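PDB 5L9G: periplasmic binding protein from Agrobacterium tumefaciens str. B6, which binds the opine mannopine as a periplasmic receptor and probably delivers it to an ABC transporter for uptake. Local coordinates for residues A[142-147]-A[164-169]; A[39-44]-A[50-55]; A[176-181]-A[324-329]; A[92-97]-A[261-266]. All coordinates share one frame; numbering follows the deposited sequence.

Overall arrangement
Contacts 1 and 3 are buried and lie beside each other, joined by E164, hydrogen-bonded to Y178 and W327, and by V177 packing on L168. Contact 2 lies across the chain's centre from both, and contact 4 is on the same side as contact 2, their centres about 16 Å apart, in keeping with a two-lobed solute-binding fold. The chemistry follows the depth. Contacts 1 and 3 rest on phenylalanine rings against small or apolar neighbours. Contact 2, partly buried within a beta-alpha-beta unit, mixes apolar and polar side chains. Contact 4 is a surface contact of opposite charges. Helix 263-273, which starts in contact 4, also touches W41 and I50 of contact 2.

Contact 1: residues A[142-147]-A[164-169]; sequences DFFDVK and EAAALA
A165 is the first residue of 164-169 to meet the ring of F144: its methyl makes an apolar contact with the rim, 4.2 Å from CB to CE1, and its carbonyl O, 4.0 Å from F144 CE1, already accepts the helical bond from A169 N. That carbonyl is thus satisfied within the helix, and CE1 passes obliquely beside the oxygen. One residue on, A166 approaches with its backbone, CA lying 3.8 Å from F144 CZ, while its CB stands 4.2 Å from the same ring carbon. With nothing beyond CB, these alanines let the aromatic ring come close to the helix backbone. The contact joins helices 140-144 and 162-169 in the lobe of the solute-binding fold built on strands 153-156, 201-205 and 222-226. I224 of strand 222-226 touches A165, and L197 of helix 184-197 touches F144, so the ring is wedged between helices. A167 and L168 face other partners, F180 and V177 of helix 177-180. The helix then comes round to A169, whose methyl sits over one face of F144 as a CH-pi contact, 3.8 Å from CB to the ring centroid and displaced toward the rim beside CD1 and CG. In F144, CG anti to the carbonyl carbon (chi1 -79°) sends the ring toward the alanines, and chi2 of 68° turns one face to A169.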
loop_
_atom_site.group_PDB
_atom_site.type_symbol
_atom_site.label_atom_id
_atom_site.label_comp_id
_atom_site.label_asym_id
_atom_site.label_seq_id
_atom_site.Cartn_x
_atom_site.Cartn_y
_atom_site.Cartn_z
ATOM N N ASP A 142 19.037 4.649 -9.826
ATOM C CA ASP A 142 18.645 5.326 -11.076
ATOM C C ASP A 142 17.587 6.388 -10.813
ATOM O O ASP A 142 17.691 7.493 -11.340
ATOM C CB ASP A 142 18.096 4.323 -12.106
ATOM C CG ASP A 142 19.085 3.418 -12.803
ATOM O OD1 ASP A 142 20.307 3.678 -12.698
ATOM O OD2 ASP A 142 18.630 2.497 -13.540
ATOM N N PHE A 143 16.559 6.052 -10.002
ATOM C CA PHE A 143 15.474 6.986 -9.686
ATOM C C PHE A 143 16.050 8.273 -9.065
ATOM O O PHE A 143 15.604 9.372 -9.401
ATOM C CB PHE A 143 14.488 6.337 -8.712
ATOM C CG PHE A 143 13.219 7.139 -8.536
ATOM C CD1 PHE A 143 13.124 8.125 -7.552
ATOM C CD2 PHE A 143 12.122 6.916 -9.359
ATOM C CE1 PHE A 143 11.950 8.877 -7.398
ATOM C CE2 PHE A 143 10.939 7.650 -9.189
ATOM C CZ PHE A 143 10.873 8.644 -8.235
ATOM N N PHE A 144 17.054 8.134 -8.184
ATOM C CA PHE A 144 17.628 9.282 -7.470
ATOM C C PHE A 144 18.730 9.974 -8.264
ATOM O O PHE A 144 19.248 11.001 -7.822
ATOM C CB PHE A 144 18.126 8.836 -6.072
ATOM C CG PHE A 144 17.036 8.687 -5.029
ATOM C CD1 PHE A 144 16.082 7.669 -5.128
ATOM C CD2 PHE A 144 16.997 9.523 -3.920
ATOM C CE1 PHE A 144 15.081 7.522 -4.159
ATOM C CE2 PHE A 144 16.013 9.361 -2.939
ATOM C CZ PHE A 144 15.046 8.375 -3.074
ATOM N N ASP A 145 19.075 9.430 -9.435
ATOM C CA ASP A 145 20.168 9.961 -10.263
ATOM C C ASP A 145 19.650 10.997 -11.260
ATOM O O ASP A 145 19.333 10.661 -12.405
ATOM C CB ASP A 145 20.929 8.826 -10.958
ATOM C CG ASP A 145 22.273 9.254 -11.542
ATOM O OD1 ASP A 145 22.461 10.477 -11.779
ATOM O OD2 ASP A 145 23.118 8.368 -11.796
ATOM N N VAL A 146 19.626 12.265 -10.830
ATOM C CA VAL A 146 19.109 13.396 -11.619
ATOM C C VAL A 146 20.057 13.756 -12.777
ATOM O O VAL A 146 19.612 14.309 -13.787
ATOM C CB VAL A 146 18.739 14.599 -10.711
ATOM C CG1 VAL A 146 18.168 15.766 -11.517
ATOM C CG2 VAL A 146 17.733 14.171 -9.640
ATOM N N LYS A 147 21.345 13.402 -12.654
ATOM C CA LYS A 147 22.306 13.633 -13.726
ATOM C C LYS A 147 22.094 12.633 -14.864
ATOM O O LYS A 147 21.977 13.050 -16.014
ATOM C CB LYS A 147 23.763 13.604 -13.207
ATOM C CG LYS A 147 24.250 14.879 -12.453
ATOM C CD LYS A 147 24.216 16.196 -13.263
ATOM C CE LYS A 147 25.589 16.765 -13.537
ATOM N NZ LYS A 147 25.507 18.023 -14.316
ATOM N N GLU A 164 12.740 3.855 2.821
ATOM C CA GLU A 164 13.442 2.658 2.344
ATOM C C GLU A 164 14.002 2.870 0.946
ATOM O O GLU A 164 15.102 2.367 0.665
ATOM C CB GLU A 164 12.523 1.433 2.374
ATOM C CG GLU A 164 11.997 1.053 3.751
ATOM C CD GLU A 164 10.613 1.608 4.067
ATOM O OE1 GLU A 164 9.829 0.905 4.741
ATOM O OE2 GLU A 164 10.318 2.753 3.661
ATOM N N ALA A 165 13.263 3.626 0.073
ATOM C CA ALA A 165 13.698 3.940 -1.302
ATOM C C ALA A 165 15.039 4.679 -1.248
ATOM O O ALA A 165 15.948 4.336 -1.988
ATOM C CB ALA A 165 12.647 4.795 -2.018
ATOM N N ALA A 166 15.169 5.647 -0.327
ATOM C CA ALA A 166 16.393 6.417 -0.130
ATOM C C ALA A 166 17.541 5.516 0.345
ATOM O O ALA A 166 18.652 5.645 -0.181
ATOM C CB ALA A 166 16.155 7.545 0.852
ATOM N N ALA A 167 17.263 4.575 1.287
ATOM C CA ALA A 167 18.267 3.611 1.780
ATOM C C ALA A 167 18.790 2.778 0.594
ATOM O O ALA A 167 20.000 2.679 0.422
ATOM C CB ALA A 167 17.662 2.702 2.838
ATOM N N LEU A 168 17.869 2.292 -0.285
ATOM C CA LEU A 168 18.229 1.543 -1.497
ATOM C C LEU A 168 19.067 2.387 -2.462
ATOM O O LEU A 168 20.072 1.892 -2.960
ATOM C CB LEU A 168 16.969 1.004 -2.210
ATOM C CG LEU A 168 16.271 -0.151 -1.515
ATOM C CD1 LEU A 168 14.892 -0.350 -2.081
ATOM C CD2 LEU A 168 17.117 -1.443 -1.595
ATOM N N ALA A 169 18.681 3.661 -2.699
ATOM C CA ALA A 169 19.428 4.588 -3.571
ATOM C C ALA A 169 20.870 4.782 -3.114
ATOM O O ALA A 169 21.744 4.981 -3.954
ATOM C CB ALA A 169 18.743 5.934 -3.613
#

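Contact 2: residues A[39-44]-A[50-55]; sequences ALWAPA and ITYTQD. With EDO (1,2-ethanediol), chain E.
W41 reaches toward Y52 and Q54 with different parts of its side chain. Its CB packs against the phenol, 3.8 Å from Y52 CE2, while the far rim of the indole meets Q54, with CZ3 3.6 Å from OE1. The amide sits at the indole's edge, and the two planes are 75° apart. Q54, extended beyond CG, crosses the rim obliquely, its CG 3.7 Å from W41 CZ3; a long polar side chain suits this exposed place, having carbons for the ring and an amide whose OE1 is bonded to Q33. Y52 places CG between its backbone N and carbonyl carbon (chi1 70°), which directs the ring to the helix. The small A42 leaves room for the hydroxyl of Y52, whose OH lies 3.5 Å from A42 CB and is hydrogen-bonded to D37. A 1,2-ethanediol, probably from the crystallisation liquor, bridges the two segments, O1 bonding to Y52 OH (2.8 Å) and O2 to A42 O (2.6 Å). The indole NH of W41 is bonded to Y254. Helix and strand segments run nearly antiparallel, at 160°, as expected of the beta-alpha-beta crossover in which helix 30-48 links the parallel strands 23-27 and 52-56.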
loop_
_atom_site.group_PDB
_atom_site.type_symbol
_atom_site.label_atom_id
_atom_site.label_comp_id
_atom_site.label_asym_id
_atom_site.label_seq_id
_atom_site.Cartn_x
_atom_site.Cartn_y
_atom_site.Cartn_z
ATOM N N ALA A 39 -15.333 -7.298 -5.720
ATOM C CA ALA A 39 -14.915 -8.651 -5.375
ATOM C C ALA A 39 -15.258 -9.093 -3.968
ATOM O O ALA A 39 -15.494 -10.286 -3.751
ATOM C CB ALA A 39 -13.422 -8.779 -5.581
ATOM N N LEU A 40 -15.228 -8.159 -3.002
ATOM C CA LEU A 40 -15.393 -8.495 -1.584
ATOM C C LEU A 40 -16.634 -7.951 -0.901
ATOM O O LEU A 40 -17.439 -8.735 -0.398
ATOM C CB LEU A 40 -14.143 -8.038 -0.796
ATOM C CG LEU A 40 -12.759 -8.355 -1.402
ATOM C CD1 LEU A 40 -11.645 -7.617 -0.640
ATOM C CD2 LEU A 40 -12.499 -9.854 -1.422
ATOM N N TRP A 41 -16.791 -6.614 -0.858
ATOM C CA TRP A 41 -17.858 -5.967 -0.089
ATOM C C TRP A 41 -19.267 -6.271 -0.609
ATOM O O TRP A 41 -20.066 -6.802 0.156
ATOM C CB TRP A 41 -17.610 -4.454 0.025
ATOM C CG TRP A 41 -16.217 -4.065 0.458
ATOM C CD1 TRP A 41 -15.270 -4.864 1.045
ATOM C CD2 TRP A 41 -15.632 -2.763 0.351
ATOM N NE1 TRP A 41 -14.117 -4.147 1.267
ATOM C CE2 TRP A 41 -14.315 -2.849 0.858
ATOM C CE3 TRP A 41 -16.087 -1.529 -0.153
ATOM C CZ2 TRP A 41 -13.465 -1.736 0.927
ATOM C CZ3 TRP A 41 -15.234 -0.435 -0.111
ATOM C CH2 TRP A 41 -13.939 -0.546 0.418
ATOM N N ALA A 42 -19.569 -5.955 -1.890
ATOM C CA ALA A 42 -20.897 -6.262 -2.462
ATOM C C ALA A 42 -21.263 -7.772 -2.373
ATOM O O ALA A 42 -22.330 -8.055 -1.862
ATOM C CB ALA A 42 -21.016 -5.744 -3.896
ATOM N N PRO A 43 -20.428 -8.769 -2.775
ATOM C CA PRO A 43 -20.868 -10.172 -2.626
ATOM C C PRO A 43 -20.965 -10.660 -1.178
ATOM O O PRO A 43 -21.912 -11.385 -0.869
ATOM C CB PRO A 43 -19.854 -10.977 -3.449
ATOM C CG PRO A 43 -18.992 -9.983 -4.125
ATOM C CD PRO A 43 -19.091 -8.700 -3.391
ATOM N N ALA A 44 -20.020 -10.250 -0.290
ATOM C CA ALA A 44 -20.071 -10.659 1.129
ATOM C C ALA A 44 -21.304 -10.089 1.840
ATOM O O ALA A 44 -21.981 -10.822 2.562
ATOM C CB ALA A 44 -18.802 -10.261 1.867
ATOM N N ILE A 50 -26.839 -8.002 4.548
ATOM C CA ILE A 50 -26.562 -6.765 5.295
ATOM C C ILE A 50 -26.369 -5.583 4.325
ATOM O O ILE A 50 -26.096 -5.798 3.140
ATOM C CB ILE A 50 -25.367 -6.916 6.292
ATOM C CG1 ILE A 50 -24.016 -7.073 5.565
ATOM C CG2 ILE A 50 -25.595 -8.041 7.318
ATOM C CD1 ILE A 50 -22.806 -6.514 6.325
ATOM N N THR A 51 -26.515 -4.344 4.829
ATOM C CA THR A 51 -26.303 -3.127 4.044
ATOM C C THR A 51 -25.055 -2.424 4.557
ATOM O O THR A 51 -24.760 -2.477 5.756
ATOM C CB THR A 51 -27.528 -2.199 4.046
ATOM O OG1 THR A 51 -27.833 -1.813 5.395
ATOM C CG2 THR A 51 -28.731 -2.818 3.353
ATOM N N TYR A 52 -24.325 -1.770 3.650
ATOM C CA TYR A 52 -23.093 -1.068 3.984
ATOM C C TYR A 52 -22.951 0.245 3.198
ATOM O O TYR A 52 -23.518 0.405 2.104
ATOM C CB TYR A 52 -21.843 -1.994 3.808
ATOM C CG TYR A 52 -21.551 -2.307 2.356
ATOM C CD1 TYR A 52 -22.348 -3.198 1.644
ATOM C CD2 TYR A 52 -20.549 -1.632 1.664
ATOM C CE1 TYR A 52 -22.164 -3.404 0.280
ATOM C CE2 TYR A 52 -20.361 -1.824 0.291
ATOM C CZ TYR A 52 -21.169 -2.721 -0.392
ATOM O OH TYR A 52 -20.993 -2.983 -1.719
ATOM N N THR A 53 -22.196 1.180 3.779
ATOM C CA THR A 53 -21.872 2.490 3.221
ATOM C C THR A 53 -20.350 2.558 3.057
ATOM O O THR A 53 -19.618 2.075 3.927
ATOM C CB THR A 53 -22.437 3.598 4.142
ATOM O OG1 THR A 53 -23.816 3.800 3.834
ATOM C CG2 THR A 53 -21.689 4.939 4.023
ATOM N N GLN A 54 -19.882 3.143 1.948
ATOM C CA GLN A 54 -18.450 3.336 1.702
ATOM C C GLN A 54 -18.005 4.753 2.083
ATOM O O GLN A 54 -18.779 5.711 1.979
ATOM C CB GLN A 54 -18.132 3.151 0.210
ATOM C CG GLN A 54 -18.273 1.750 -0.337
ATOM C CD GLN A 54 -17.850 1.741 -1.782
ATOM O OE1 GLN A 54 -16.719 2.103 -2.135
ATOM N NE2 GLN A 54 -18.769 1.379 -2.660
ATOM N N ASP A 55 -16.730 4.886 2.454
ATOM C CA ASP A 55 -16.067 6.162 2.669
ATOM C C ASP A 55 -14.624 6.006 2.162
ATOM O O ASP A 55 -14.218 4.890 1.810
ATOM C CB ASP A 55 -16.130 6.639 4.121
ATOM C CG ASP A 55 -15.976 8.149 4.289
ATOM O OD1 ASP A 55 -15.762 8.841 3.273
ATOM O OD2 ASP A 55 -16.104 8.639 5.440
HETATM C C1 EDO E . -24.267 -4.337 -2.993
HETATM O O1 EDO E . -23.563 -3.109 -2.815
HETATM C C2 EDO E . -24.484 -5.009 -1.611
HETATM O O2 EDO E . -24.359 -6.413 -1.720
#

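Contact 3: residues A[176-181]-A[324-329]; sequences KVYEFL and PNFWAK. With EDO (1,2-ethanediol), chain F.
F326 sends its side chain from helix 324-343 between Y178 of the short helix 177-180 and L181 just after it. At the base, CB packs 3.5 Å from Y178 CD1, and CG follows at 3.6 Å from the same atom. CG stands anti to the backbone N (chi1 172°), which leads the ring onward to L181. There the two sides of the ring divide: CD2 stays near Y178, 4.0 Å from CE1, whereas F326 CE1 lies 3.3 Å from L181 O, which approaches the ring edge in its plane, and 3.5 Å from L181 CB. At the tip, F326 CZ is 4.1 Å from L181 CD1, the methyl that covers one face. The Y178 and F326 rings meet obliquely, with planes 47° apart. Phenylalanine suits this place, as it offers carbon to both neighbours and asks for no polar partner. E164 OE1 is hydrogen-bonded to both Y178 OH and W327 NE1, and D323 N also to Y178 OH. L181 O has R187 as its partner. The contact is mostly apolar, L181 O at the F326 edge being the exception, and no hydrogen bond crosses between the segments; instead a single carboxylate oxygen ties Y178 of one to W327 of the other, which would tend to favour its ionised form.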
loop_
_atom_site.group_PDB
_atom_site.type_symbol
_atom_site.label_atom_id
_atom_site.label_comp_id
_atom_site.label_asym_id
_atom_site.label_seq_id
_atom_site.Cartn_x
_atom_site.Cartn_y
_atom_site.Cartn_z
ATOM N N LYS A 176 19.213 -5.853 3.322
ATOM C CA LYS A 176 19.800 -5.089 4.437
ATOM C C LYS A 176 19.104 -3.719 4.673
ATOM O O LYS A 176 19.573 -2.934 5.499
ATOM C CB LYS A 176 21.318 -4.895 4.252
ATOM C CG LYS A 176 22.114 -6.187 4.072
ATOM C CD LYS A 176 22.786 -6.634 5.351
ATOM C CE LYS A 176 23.658 -7.852 5.141
ATOM N NZ LYS A 176 22.858 -9.105 5.026
ATOM N N VAL A 177 18.013 -3.426 3.956
ATOM C CA VAL A 177 17.305 -2.147 4.104
ATOM C C VAL A 177 17.076 -1.766 5.574
ATOM O O VAL A 177 17.404 -0.651 5.994
ATOM C CB VAL A 177 15.961 -2.121 3.303
ATOM C CG1 VAL A 177 15.099 -0.919 3.686
ATOM C CG2 VAL A 177 16.215 -2.125 1.805
ATOM N N TYR A 178 16.504 -2.696 6.345
ATOM C CA TYR A 178 16.113 -2.403 7.717
ATOM C C TYR A 178 17.244 -2.541 8.712
ATOM O O TYR A 178 17.154 -1.955 9.790
ATOM C CB TYR A 178 14.879 -3.201 8.104
ATOM C CG TYR A 178 13.674 -2.787 7.287
ATOM C CD1 TYR A 178 13.043 -1.565 7.508
ATOM C CD2 TYR A 178 13.210 -3.579 6.239
ATOM C CE1 TYR A 178 11.924 -1.178 6.757
ATOM C CE2 TYR A 178 12.075 -3.219 5.508
ATOM C CZ TYR A 178 11.439 -2.014 5.769
ATOM O OH TYR A 178 10.328 -1.648 5.044
ATOM N N GLU A 179 18.340 -3.225 8.332
ATOM C CA GLU A 179 19.542 -3.285 9.153
ATOM C C GLU A 179 20.191 -1.894 9.063
ATOM O O GLU A 179 20.618 -1.351 10.075
ATOM C CB GLU A 179 20.497 -4.362 8.620
ATOM C CG GLU A 179 20.083 -5.776 8.986
ATOM C CD GLU A 179 21.066 -6.846 8.549
ATOM O OE1 GLU A 179 22.289 -6.655 8.745
ATOM O OE2 GLU A 179 20.611 -7.877 8.001
ATOM N N PHE A 180 20.202 -1.298 7.853
ATOM C CA PHE A 180 20.734 0.041 7.595
ATOM C C PHE A 180 19.929 1.090 8.361
ATOM O O PHE A 180 20.521 1.971 8.983
ATOM C CB PHE A 180 20.728 0.363 6.089
ATOM C CG PHE A 180 21.225 1.748 5.733
ATOM C CD1 PHE A 180 22.582 2.043 5.750
ATOM C CD2 PHE A 180 20.334 2.762 5.406
ATOM C CE1 PHE A 180 23.040 3.321 5.427
ATOM C CE2 PHE A 180 20.794 4.044 5.089
ATOM C CZ PHE A 180 22.145 4.314 5.102
ATOM N N LEU A 181 18.575 0.982 8.323
ATOM C CA LEU A 181 17.668 1.908 9.004
ATOM C C LEU A 181 17.528 1.631 10.516
ATOM O O LEU A 181 16.828 2.382 11.203
ATOM C CB LEU A 181 16.292 1.886 8.326
ATOM C CG LEU A 181 16.193 2.425 6.888
ATOM C CD1 LEU A 181 14.791 2.230 6.348
ATOM C CD2 LEU A 181 16.616 3.900 6.792
ATOM N N PRO A 324 7.071 -4.284 9.358
ATOM C CA PRO A 324 6.222 -3.571 10.337
ATOM C C PRO A 324 6.934 -3.276 11.661
ATOM O O PRO A 324 6.587 -2.289 12.305
ATOM C CB PRO A 324 5.023 -4.497 10.533
ATOM C CG PRO A 324 5.024 -5.397 9.335
ATOM C CD PRO A 324 6.474 -5.577 8.970
ATOM N N ASN A 325 7.933 -4.104 12.057
ATOM C CA ASN A 325 8.710 -3.885 13.288
ATOM C C ASN A 325 9.481 -2.564 13.231
ATOM O O ASN A 325 9.557 -1.881 14.246
ATOM C CB ASN A 325 9.647 -5.060 13.576
ATOM C CG ASN A 325 8.951 -6.378 13.852
ATOM O OD1 ASN A 325 9.453 -7.454 13.511
ATOM N ND2 ASN A 325 7.775 -6.335 14.459
ATOM N N PHE A 326 10.006 -2.181 12.037
ATOM C CA PHE A 326 10.701 -0.906 11.861
ATOM C C PHE A 326 9.700 0.231 12.092
ATOM O O PHE A 326 9.982 1.173 12.835
ATOM C CB PHE A 326 11.296 -0.771 10.446
ATOM C CG PHE A 326 11.850 0.613 10.180
ATOM C CD1 PHE A 326 13.107 0.983 10.660
ATOM C CD2 PHE A 326 11.103 1.560 9.487
ATOM C CE1 PHE A 326 13.596 2.275 10.457
ATOM C CE2 PHE A 326 11.595 2.854 9.289
ATOM C CZ PHE A 326 12.838 3.201 9.774
ATOM N N TRP A 327 8.540 0.145 11.414
ATOM C CA TRP A 327 7.484 1.144 11.484
ATOM C C TRP A 327 6.845 1.221 12.875
ATOM O O TRP A 327 6.446 2.305 13.288
ATOM C CB TRP A 327 6.483 0.928 10.351
ATOM C CG TRP A 327 7.138 1.264 9.044
ATOM C CD1 TRP A 327 7.745 0.394 8.185
ATOM C CD2 TRP A 327 7.473 2.579 8.589
ATOM N NE1 TRP A 327 8.364 1.090 7.168
ATOM C CE2 TRP A 327 8.214 2.435 7.395
ATOM C CE3 TRP A 327 7.165 3.875 9.046
ATOM C CZ2 TRP A 327 8.695 3.535 6.678
ATOM C CZ3 TRP A 327 7.630 4.961 8.325
ATOM C CH2 TRP A 327 8.366 4.788 7.144
ATOM N N ALA A 328 6.855 0.122 13.637
ATOM C CA ALA A 328 6.355 0.114 15.019
ATOM C C ALA A 328 7.219 1.031 15.909
ATOM O O ALA A 328 6.717 1.695 16.818
ATOM C CB ALA A 328 6.385 -1.309 15.569
ATOM N N LYS A 329 8.513 1.071 15.626
ATOM C CA LYS A 329 9.494 1.814 16.400
ATOM C C LYS A 329 9.759 3.244 15.898
ATOM O O LYS A 329 9.945 4.136 16.717
ATOM C CB LYS A 329 10.796 0.978 16.437
ATOM C CG LYS A 329 11.836 1.389 17.420
ATOM C CD LYS A 329 13.023 0.424 17.347
ATOM C CE LYS A 329 14.155 0.907 18.189
ATOM N NZ LYS A 329 15.325 -0.021 18.118
HETATM C C1 EDO F . 8.399 3.035 19.804
HETATM O O1 EDO F . 8.310 1.609 19.798
HETATM C C2 EDO F . 9.885 3.486 19.742
HETATM O O2 EDO F . 10.011 4.901 19.686
#

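Contact 4: residues A[92-97]-A[261-266]; sequences VLEKLD and PHRDAA
With CG anti to the backbone N (chi1 -173°), R263 runs extended from CG to NE, reaching out from the start of helix 263-273 to E94, which bends at chi2 (-71°) and so turns its carboxylate to the arginine. The two side chains cross at about a right angle. E94 OE2 comes to the edge of the guanidinium, near its plane, and makes a salt bridge with R263 NE at 3.6 Å. The carboxylate itself is turned 84° against the guanidinium, and no hydrogen bond forms between them, so the attraction is mainly electrostatic. Its other oxygen, OE1, is hydrogen-bonded to G259 N, which holds the carboxylate in position beside the arginine. The aliphatic part of R263 shares in the contact, CD lying 4.0 Å from E94 CD. In the fold, this surface contact joins the loop after helix 84-89, which at E94 pairs through its backbone with I256 of strand 240-256, to the helix that follows that strand in the chain. Farther along the loop, D97 reaches the same guanidinium from an oblique direction; its OD1 is 3.9 Å from R263 NH1, a long salt bridge. Within the helix D264 supplies a closer partner, its OD1 standing 2.8 Å from R263 NH2. Arginine suits the centre of this network because its three nitrogens can each serve a different acid. The positive charge between them would probably ease the mutual repulsion of D97 and D264, whose OD1 atoms are 6.7 Å apart.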
loop_
_atom_site.group_PDB
_atom_site.type_symbol
_atom_site.label_atom_id
_atom_site.label_comp_id
_atom_site.label_asym_id
_atom_site.label_seq_id
_atom_site.Cartn_x
_atom_site.Cartn_y
_atom_site.Cartn_z
ATOM N N VAL A 92 -6.534 3.011 18.465
ATOM C CA VAL A 92 -7.439 3.278 17.339
ATOM C C VAL A 92 -8.157 1.999 16.859
ATOM O O VAL A 92 -9.206 2.088 16.217
ATOM C CB VAL A 92 -6.667 4.020 16.202
ATOM C CG1 VAL A 92 -7.541 4.293 14.976
ATOM C CG2 VAL A 92 -6.083 5.322 16.730
ATOM N N LEU A 93 -7.626 0.818 17.216
ATOM C CA LEU A 93 -8.163 -0.443 16.704
ATOM C C LEU A 93 -8.839 -1.341 17.726
ATOM O O LEU A 93 -8.345 -1.498 18.843
ATOM C CB LEU A 93 -7.030 -1.229 15.993
ATOM C CG LEU A 93 -6.229 -0.490 14.899
ATOM C CD1 LEU A 93 -5.219 -1.422 14.234
ATOM C CD2 LEU A 93 -7.167 0.119 13.808
ATOM N N GLU A 94 -9.962 -1.959 17.323
ATOM C CA GLU A 94 -10.669 -2.958 18.117
ATOM C C GLU A 94 -9.881 -4.260 17.995
ATOM O O GLU A 94 -9.324 -4.527 16.922
ATOM C CB GLU A 94 -12.068 -3.223 17.549
ATOM C CG GLU A 94 -13.131 -2.223 17.961
ATOM C CD GLU A 94 -13.613 -2.232 19.402
ATOM O OE1 GLU A 94 -14.302 -1.260 19.786
ATOM O OE2 GLU A 94 -13.319 -3.198 20.144
ATOM N N LYS A 95 -9.850 -5.076 19.066
ATOM C CA LYS A 95 -9.221 -6.397 18.997
ATOM C C LYS A 95 -10.229 -7.286 18.257
ATOM O O LYS A 95 -11.430 -7.220 18.547
ATOM C CB LYS A 95 -8.913 -6.965 20.403
ATOM C CG LYS A 95 -7.430 -6.951 20.750
ATOM C CD LYS A 95 -7.021 -5.630 21.392
ATOM C CE LYS A 95 -5.535 -5.500 21.600
ATOM N NZ LYS A 95 -5.146 -4.077 21.766
ATOM N N LEU A 96 -9.770 -8.050 17.266
ATOM C CA LEU A 96 -10.666 -8.903 16.482
ATOM C C LEU A 96 -11.001 -10.210 17.202
ATOM O O LEU A 96 -10.214 -10.663 18.041
ATOM C CB LEU A 96 -10.063 -9.178 15.088
ATOM C CG LEU A 96 -9.851 -7.939 14.200
ATOM C CD1 LEU A 96 -9.108 -8.294 12.935
ATOM C CD2 LEU A 96 -11.176 -7.277 13.822
ATOM N N ASP A 97 -12.166 -10.821 16.869
ATOM C CA ASP A 97 -12.615 -12.105 17.428
ATOM C C ASP A 97 -11.532 -13.177 17.180
ATOM O O ASP A 97 -10.817 -13.080 16.174
ATOM C CB ASP A 97 -13.971 -12.535 16.838
ATOM C CG ASP A 97 -15.190 -11.796 17.386
ATOM O OD1 ASP A 97 -15.027 -10.978 18.322
ATOM O OD2 ASP A 97 -16.309 -12.035 16.875
ATOM N N PRO A 261 -19.455 2.047 15.613
ATOM C CA PRO A 261 -20.889 1.999 15.980
ATOM C C PRO A 261 -21.601 0.681 15.669
ATOM O O PRO A 261 -22.558 0.323 16.355
ATOM C CB PRO A 261 -21.503 3.183 15.220
ATOM C CG PRO A 261 -20.532 3.484 14.126
ATOM C CD PRO A 261 -19.182 3.096 14.605
ATOM N N HIS A 262 -21.131 -0.039 14.645
ATOM C CA HIS A 262 -21.706 -1.315 14.219
ATOM C C HIS A 262 -20.635 -2.389 14.322
ATOM O O HIS A 262 -20.474 -3.197 13.404
ATOM C CB HIS A 262 -22.250 -1.205 12.779
ATOM C CG HIS A 262 -23.027 0.047 12.520
ATOM N ND1 HIS A 262 -24.346 0.168 12.910
ATOM C CD2 HIS A 262 -22.638 1.201 11.930
ATOM C CE1 HIS A 262 -24.724 1.379 12.533
ATOM N NE2 HIS A 262 -23.733 2.036 11.933
ATOM N N ARG A 263 -19.902 -2.386 15.460
ATOM C CA ARG A 263 -18.775 -3.271 15.773
ATOM C C ARG A 263 -19.046 -4.762 15.490
ATOM O O ARG A 263 -18.266 -5.382 14.772
ATOM C CB ARG A 263 -18.325 -3.047 17.233
ATOM C CG ARG A 263 -17.056 -3.796 17.639
ATOM C CD ARG A 263 -17.097 -4.104 19.126
ATOM N NE ARG A 263 -16.217 -5.209 19.515
ATOM C CZ ARG A 263 -16.507 -6.501 19.376
ATOM N NH1 ARG A 263 -15.645 -7.427 19.774
ATOM N NH2 ARG A 263 -17.651 -6.877 18.816
ATOM N N ASP A 264 -20.158 -5.319 16.021
ATOM C CA ASP A 264 -20.501 -6.739 15.869
ATOM C C ASP A 264 -20.839 -7.136 14.415
ATOM O O ASP A 264 -20.303 -8.138 13.927
ATOM C CB ASP A 264 -21.609 -7.132 16.858
ATOM C CG ASP A 264 -21.345 -6.567 18.240
ATOM O OD1 ASP A 264 -20.434 -7.078 18.927
ATOM O OD2 ASP A 264 -21.961 -5.534 18.584
ATOM N N ALA A 265 -21.655 -6.330 13.705
ATOM C CA ALA A 265 -21.991 -6.576 12.298
ATOM C C ALA A 265 -20.713 -6.474 11.425
ATOM O O ALA A 265 -20.515 -7.278 10.503
ATOM C CB ALA A 265 -23.036 -5.574 11.825
ATOM N N ALA A 266 -19.831 -5.505 11.752
ATOM C CA ALA A 266 -18.554 -5.300 11.063
ATOM C C ALA A 266 -17.647 -6.536 11.199
ATOM O O ALA A 266 -17.007 -6.923 10.225
ATOM C CB ALA A 266 -17.852 -4.066 11.607
#